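Cadherin-23 (Mus musculus, PDB 5UZ8) is a calcium-binding adhesion protein of the cadherin family, linked to hearing and inherited deafness and probably part of the mechanotransduction machinery of the inner ear. Local coordinates at residues F116-P119 with S120-E123; E234-P237 with A238-V242. All coordinates share one frame; numbering follows the deposited sequence. Where two conformers were deposited one is given.

Contact 1. Residues F116-P119 with S120-E123; sequences FDQP and SYQE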
ATOM      1  N   PHE A 116       2.270   5.598   5.814  1.00 15.54           N
ATOM      2  CA  PHE A 116       1.650   5.807   4.497  1.00 16.00           C
ATOM      3  C   PHE A 116       0.855   7.088   4.412  1.00 17.78           C
ATOM      4  O   PHE A 116       0.257   7.493   5.402  1.00 18.55           O
ATOM      5  CB  PHE A 116       0.805   4.625   4.102  1.00 15.85           C
ATOM      6  CG  PHE A 116       1.604   3.491   3.564  1.00 15.03           C
ATOM      7  CD1 PHE A 116       2.066   3.517   2.264  1.00 14.74           C
ATOM      8  CD2 PHE A 116       1.931   2.411   4.370  1.00 15.36           C
ATOM      9  CE1 PHE A 116       2.824   2.460   1.757  1.00 14.42           C
ATOM     10  CE2 PHE A 116       2.673   1.360   3.866  1.00 14.96           C
ATOM     11  CZ  PHE A 116       3.136   1.383   2.576  1.00 14.58           C
ATOM     12  N   ASP A 117       0.874   7.744   3.258  1.00 18.23           N
ATOM     13  CA  ASP A 117       0.222   9.041   3.040  0.50 19.68           C
ATOM     14  C   ASP A 117      -1.331   8.902   2.979  1.00 20.69           C
ATOM     15  O   ASP A 117      -2.043   9.891   3.108  1.00 22.63           O
ATOM     16  CB  ASP A 117       0.755   9.723   1.743  0.50 19.75           C
ATOM     17  CG  ASP A 117       2.170  10.375   1.891  0.50 20.29           C
ATOM     18  OD1 ASP A 117       2.819  10.301   2.957  0.50 20.74           O
ATOM     19  OD2 ASP A 117       2.633  11.013   0.913  0.50 20.18           O
ATOM     20  N   GLN A 118      -1.849   7.690   2.737  1.00 19.65           N
ATOM     21  CA  GLN A 118      -3.314   7.438   2.737  1.00 21.32           C
ATOM     22  C   GLN A 118      -3.599   6.271   3.651  1.00 21.05           C
ATOM     23  O   GLN A 118      -2.717   5.429   3.856  1.00 19.82           O
ATOM     24  CB  GLN A 118      -3.875   7.091   1.359  1.00 21.61           C
ATOM     25  CG  GLN A 118      -3.622   8.117   0.295  1.00 22.83           C
ATOM     26  CD  GLN A 118      -4.336   7.888  -1.059  1.00 24.79           C
ATOM     27  OE1 GLN A 118      -4.134   8.714  -1.951  1.00 27.48           O
ATOM     28  NE2 GLN A 118      -5.176   6.824  -1.228  1.00 23.11           N
ATOM     29  N   PRO A 119      -4.830   6.199   4.188  1.00 22.02           N
ATOM     30  CA  PRO A 119      -5.233   5.054   5.021  1.00 22.09           C
ATOM     31  C   PRO A 119      -5.465   3.770   4.200  1.00 20.87           C
ATOM     32  O   PRO A 119      -5.428   2.679   4.748  1.00 21.05           O
ATOM     33  CB  PRO A 119      -6.512   5.547   5.701  1.00 24.70           C
ATOM     34  CG  PRO A 119      -7.051   6.624   4.819  1.00 25.14           C
ATOM     35  CD  PRO A 119      -5.827   7.286   4.239  1.00 24.24           C
ATOM     36  N   SER A 120      -5.704   3.938   2.905  1.00 19.61           N
ATOM     37  CA  SER A 120      -5.828   2.830   1.983  0.50 18.86           C
ATOM     38  C   SER A 120      -5.769   3.381   0.577  1.00 18.23           C
ATOM     39  O   SER A 120      -5.747   4.607   0.373  1.00 19.20           O
ATOM     40  CB  SER A 120      -7.094   1.975   2.231  0.50 19.78           C
ATOM     41  OG  SER A 120      -8.264   2.474   1.614  0.50 19.97           O
ATOM     42  N   TYR A 121      -5.594   2.474  -0.381  1.00 17.16           N
ATOM     43  CA  TYR A 121      -5.477   2.846  -1.804  1.00 16.40           C
ATOM     44  C   TYR A 121      -6.426   2.004  -2.582  1.00 16.62           C
ATOM     45  O   TYR A 121      -6.706   0.864  -2.187  1.00 16.85           O
ATOM     46  CB  TYR A 121      -4.062   2.640  -2.305  1.00 15.70           C
ATOM     47  CG  TYR A 121      -3.039   3.570  -1.657  1.00 15.52           C
ATOM     48  CD1 TYR A 121      -2.412   3.211  -0.473  1.00 15.56           C
ATOM     49  CD2 TYR A 121      -2.690   4.795  -2.248  1.00 15.86           C
ATOM     50  CE1 TYR A 121      -1.460   4.039   0.120  1.00 15.77           C
ATOM     51  CE2 TYR A 121      -1.726   5.639  -1.670  1.00 15.86           C
ATOM     52  CZ  TYR A 121      -1.123   5.250  -0.493  1.00 15.79           C
ATOM     53  OH  TYR A 121      -0.196   6.054   0.113  1.00 16.54           O
ATOM     54  N   GLN A 122      -6.935   2.534  -3.688  1.00 16.52           N
ATOM     55  CA  GLN A 122      -7.824   1.759  -4.551  1.00 16.73           C
ATOM     56  C   GLN A 122      -7.794   2.286  -5.978  1.00 16.75           C
ATOM     57  O   GLN A 122      -7.760   3.511  -6.191  1.00 15.92           O
ATOM     58  CB  GLN A 122      -9.263   1.779  -4.034  1.00 18.05           C
ATOM     59  CG  GLN A 122     -10.246   1.043  -4.962  1.00 18.64           C
ATOM     60  CD  GLN A 122     -11.587   0.746  -4.309  1.00 20.30           C
ATOM     61  OE1 GLN A 122     -12.581   0.382  -4.991  1.00 20.48           O
ATOM     62  NE2 GLN A 122     -11.631   0.880  -2.983  1.00 21.22           N
ATOM     63  N   GLU A 123      -7.764   1.360  -6.932  1.00 16.41           N
ATOM     64  CA  GLU A 123      -7.970   1.701  -8.339  1.00 17.89           C
ATOM     65  C   GLU A 123      -8.796   0.628  -9.010  1.00 16.75           C
ATOM     66  O   GLU A 123      -8.836  -0.507  -8.535  1.00 15.74           O
ATOM     67  CB  GLU A 123      -6.660   1.816  -9.104  1.00 19.14           C
ATOM     68  CG  GLU A 123      -5.745   2.947  -8.711  1.00 21.51           C
ATOM     69  CD  GLU A 123      -6.274   4.335  -8.986  1.00 24.45           C
ATOM     70  OE1 GLU A 123      -7.197   4.511  -9.832  1.00 26.13           O
ATOM     71  OE2 GLU A 123      -5.729   5.258  -8.295  1.00 26.49           O
TER
HETATM   72  O   HOH W   1      -6.450   5.667  -3.862  1.00 14.34           O
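The stem of Q118 covers one face of the Y121 ring with its CB, while its amide, out past the rim, is held by hydrogen bonds. One crosses directly: NE2 of Q118 donates to O of S120 at 2.8 Å, in the carbonyl plane and near its own amide plane. A water accepts from Q118 NE2 at 3.1 Å and from Q122 N, so both amide hydrogens of Q118 are engaged and the amide's rotation is fixed. CB of Q118 makes a CH-pi contact 4.0 Å from the Y121 ring centroid; with CG beside the backbone N (chi1 -57°), the extended chain then runs alongside the CZ-CE2-CD2 rim on the same side, its amide 13° from parallel to the ring and CD 3.5 Å from Y121 CE2. F116 meets the tyrosine at about a right angle, the hydroxyl at the edge of the phenylalanine ring. A serine in place of Y121 would probably leave the Q118 chain without its platform and open a gap beside F116. Y121 is buried, touching L136 of strand 134-141 and V207 of strand 204-214, where the chain passes from strand 115-116 in one sheet of the cadherin sandwich to strand 121-126 in the other.

Contact 2. Residues E234-P237 with A238-V242; sequences ENEP and AGTSV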
ATOM      1  N   GLU A 234     -47.392 -34.304 -35.066  1.00 25.25           N
ATOM      2  CA  GLU A 234     -48.067 -33.790 -36.262  1.00 24.99           C
ATOM      3  C   GLU A 234     -49.348 -33.039 -35.864  1.00 25.30           C
ATOM      4  O   GLU A 234     -49.956 -33.377 -34.847  1.00 25.11           O
ATOM      5  CB  GLU A 234     -48.428 -34.947 -37.215  1.00 25.90           C
ATOM      6  CG  GLU A 234     -49.350 -36.005 -36.603  1.00 27.37           C
ATOM      7  CD  GLU A 234     -49.688 -37.164 -37.539  1.00 29.00           C
ATOM      8  OE1 GLU A 234     -50.387 -38.102 -37.074  1.00 30.28           O
ATOM      9  OE2 GLU A 234     -49.234 -37.184 -38.711  1.00 29.25           O
ATOM     10  N   ASN A 235     -49.738 -32.036 -36.661  1.00 25.56           N
ATOM     11  CA  ASN A 235     -51.061 -31.381 -36.573  1.00 27.23           C
ATOM     12  C   ASN A 235     -51.364 -30.687 -35.255  1.00 28.77           C
ATOM     13  O   ASN A 235     -52.551 -30.551 -34.884  1.00 30.54           O
ATOM     14  CB  ASN A 235     -52.206 -32.386 -36.849  1.00 28.98           C
ATOM     15  CG  ASN A 235     -52.116 -33.007 -38.204  1.00 29.28           C
ATOM     16  OD1 ASN A 235     -51.854 -32.321 -39.172  1.00 31.34           O
ATOM     17  ND2 ASN A 235     -52.363 -34.309 -38.296  1.00 30.52           N
ATOM     18  N   GLU A 236     -50.321 -30.244 -34.546  1.00 27.95           N
ATOM     19  CA  GLU A 236     -50.503 -29.419 -33.363  1.00 28.71           C
ATOM     20  C   GLU A 236     -50.629 -27.967 -33.808  1.00 27.79           C
ATOM     21  O   GLU A 236     -50.049 -27.577 -34.817  1.00 26.81           O
ATOM     22  CB  GLU A 236     -49.328 -29.582 -32.396  1.00 29.65           C
ATOM     23  CG  GLU A 236     -49.258 -30.932 -31.711  1.00 31.89           C
ATOM     24  CD  GLU A 236     -50.461 -31.184 -30.824  1.00 35.36           C
ATOM     25  OE1 GLU A 236     -51.193 -32.171 -31.030  1.00 38.56           O
ATOM     26  OE2 GLU A 236     -50.690 -30.376 -29.916  1.00 38.19           O
ATOM     27  N   PRO A 237     -51.386 -27.158 -33.060  1.00 28.58           N
ATOM     28  CA  PRO A 237     -51.576 -25.751 -33.450  1.00 28.88           C
ATOM     29  C   PRO A 237     -50.289 -24.929 -33.415  1.00 27.73           C
ATOM     30  O   PRO A 237     -49.352 -25.288 -32.698  1.00 26.19           O
ATOM     31  CB  PRO A 237     -52.545 -25.221 -32.392  1.00 30.61           C
ATOM     32  CG  PRO A 237     -52.378 -26.139 -31.242  1.00 31.30           C
ATOM     33  CD  PRO A 237     -52.117 -27.488 -31.822  1.00 29.92           C
ATOM     34  N   ALA A 238     -50.276 -23.806 -34.137  1.00 28.07           N
ATOM     35  CA  ALA A 238     -49.233 -22.799 -33.950  1.00 28.32           C
ATOM     36  C   ALA A 238     -49.190 -22.427 -32.469  1.00 29.16           C
ATOM     37  O   ALA A 238     -50.219 -22.473 -31.766  1.00 30.35           O
ATOM     38  CB  ALA A 238     -49.511 -21.563 -34.794  1.00 29.59           C
ATOM     39  N   GLY A 239     -47.996 -22.120 -31.991  1.00 27.72           N
ATOM     40  CA  GLY A 239     -47.790 -21.758 -30.596  1.00 28.39           C
ATOM     41  C   GLY A 239     -47.449 -22.934 -29.700  1.00 27.67           C
ATOM     42  O   GLY A 239     -47.264 -22.750 -28.505  1.00 28.45           O
ATOM     43  N   THR A 240     -47.342 -24.138 -30.256  1.00 26.10           N
ATOM     44  CA  THR A 240     -47.045 -25.322 -29.454  1.00 26.10           C
ATOM     45  C   THR A 240     -45.581 -25.250 -28.980  1.00 25.16           C
ATOM     46  O   THR A 240     -44.661 -25.006 -29.781  1.00 22.81           O
ATOM     47  CB  THR A 240     -47.311 -26.612 -30.263  1.00 25.61           C
ATOM     48  OG1 THR A 240     -48.710 -26.691 -30.539  1.00 26.46           O
ATOM     49  CG2 THR A 240     -46.900 -27.865 -29.496  1.00 25.93           C
ATOM     50  N   SER A 241     -45.366 -25.435 -27.684  1.00 26.08           N
ATOM     51  CA  SER A 241     -43.996 -25.470 -27.148  1.00 26.09           C
ATOM     52  C   SER A 241     -43.199 -26.641 -27.671  1.00 24.98           C
ATOM     53  O   SER A 241     -43.716 -27.754 -27.748  1.00 25.90           O
ATOM     54  CB  SER A 241     -44.037 -25.535 -25.642  1.00 28.38           C
ATOM     55  OG  SER A 241     -44.503 -24.294 -25.175  1.00 30.51           O
ATOM     56  N   VAL A 242     -41.942 -26.395 -28.013  1.00 23.91           N
ATOM     57  CA  VAL A 242     -41.051 -27.428 -28.573  1.00 23.46           C
ATOM     58  C   VAL A 242     -39.950 -27.780 -27.572  1.00 24.50           C
ATOM     59  O   VAL A 242     -39.768 -28.956 -27.189  1.00 24.97           O
ATOM     60  CB  VAL A 242     -40.442 -26.949 -29.896  1.00 22.28           C
ATOM     61  CG1 VAL A 242     -39.438 -27.953 -30.445  1.00 22.13           C
ATOM     62  CG2 VAL A 242     -41.557 -26.667 -30.895  1.00 22.34           C
TER
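T240 folds back on P237 and E236, and its side chain closes the bend that the backbone makes between them. CB of T240 stands 3.4 Å from O of P237 and is directed toward the 234-237 segment. From there the side chain branches. OG1 lies beside its own backbone N, with chi1 at -65°, and this rotation brings the hydroxyl up to P237, where it donates a hydrogen bond to the carbonyl O at 2.7 Å. The hydroxyl approaches in the carbonyl plane, on a lone pair, with a C=O...donor angle of 144°. The same OG1 also rests against aliphatic carbon, 3.5 Å from CB of E236 and 3.7 Å from CD of P237, so the polar tip is bordered by the glutamate stem and the CG and CD carbons of the proline. Within the two segments the other branch, the methyl CG2, comes nearest to CB of E236, at 4.2 Å.

The carbonyl of P237 receives a second donor from the same residue: the backbone N of T240 makes a weak hydrogen bond to it at 3.4 Å. Backbone and side chain of T240 thus both hold one oxygen, the hydroxyl at much the shorter distance. The backbone N is also hydrogen-bonded to OG1 of T281, which ties the end of the bend to strand 278-281.

P237 to T240 form a type II beta turn with A238 and G239 at its corners. G239 has a positive phi of 92°, and a beta-carbon here would press against the carbonyl O of A238, which accounts for a glycine at this third position of the turn. The turn belongs to the connection between strands 227-233 and 241-244, on opposite sheets of the Greek-key beta sandwich of a cadherin repeat.

Overall arrangement
Contacts 1 and 2 are both local and both lie largely at the surface, yet only contact 1 includes a buried residue, its tyrosine. They share no strands: residues 116-123 belong to one cadherin domain and residues 234-242 to the next along the chain, with centres 63 Å apart and no touch. Each nevertheless lies where the chain passes from one sheet to another and leads into a strand, 121-126 or 241-244. Their chemistry differs accordingly. In contact 1 an aromatic ring reaches the interior while a glutamine amide beside it bonds to a backbone carbonyl and a water; contact 2 has no aromatic ring and depends on a backbone carbonyl gripped across a tight turn.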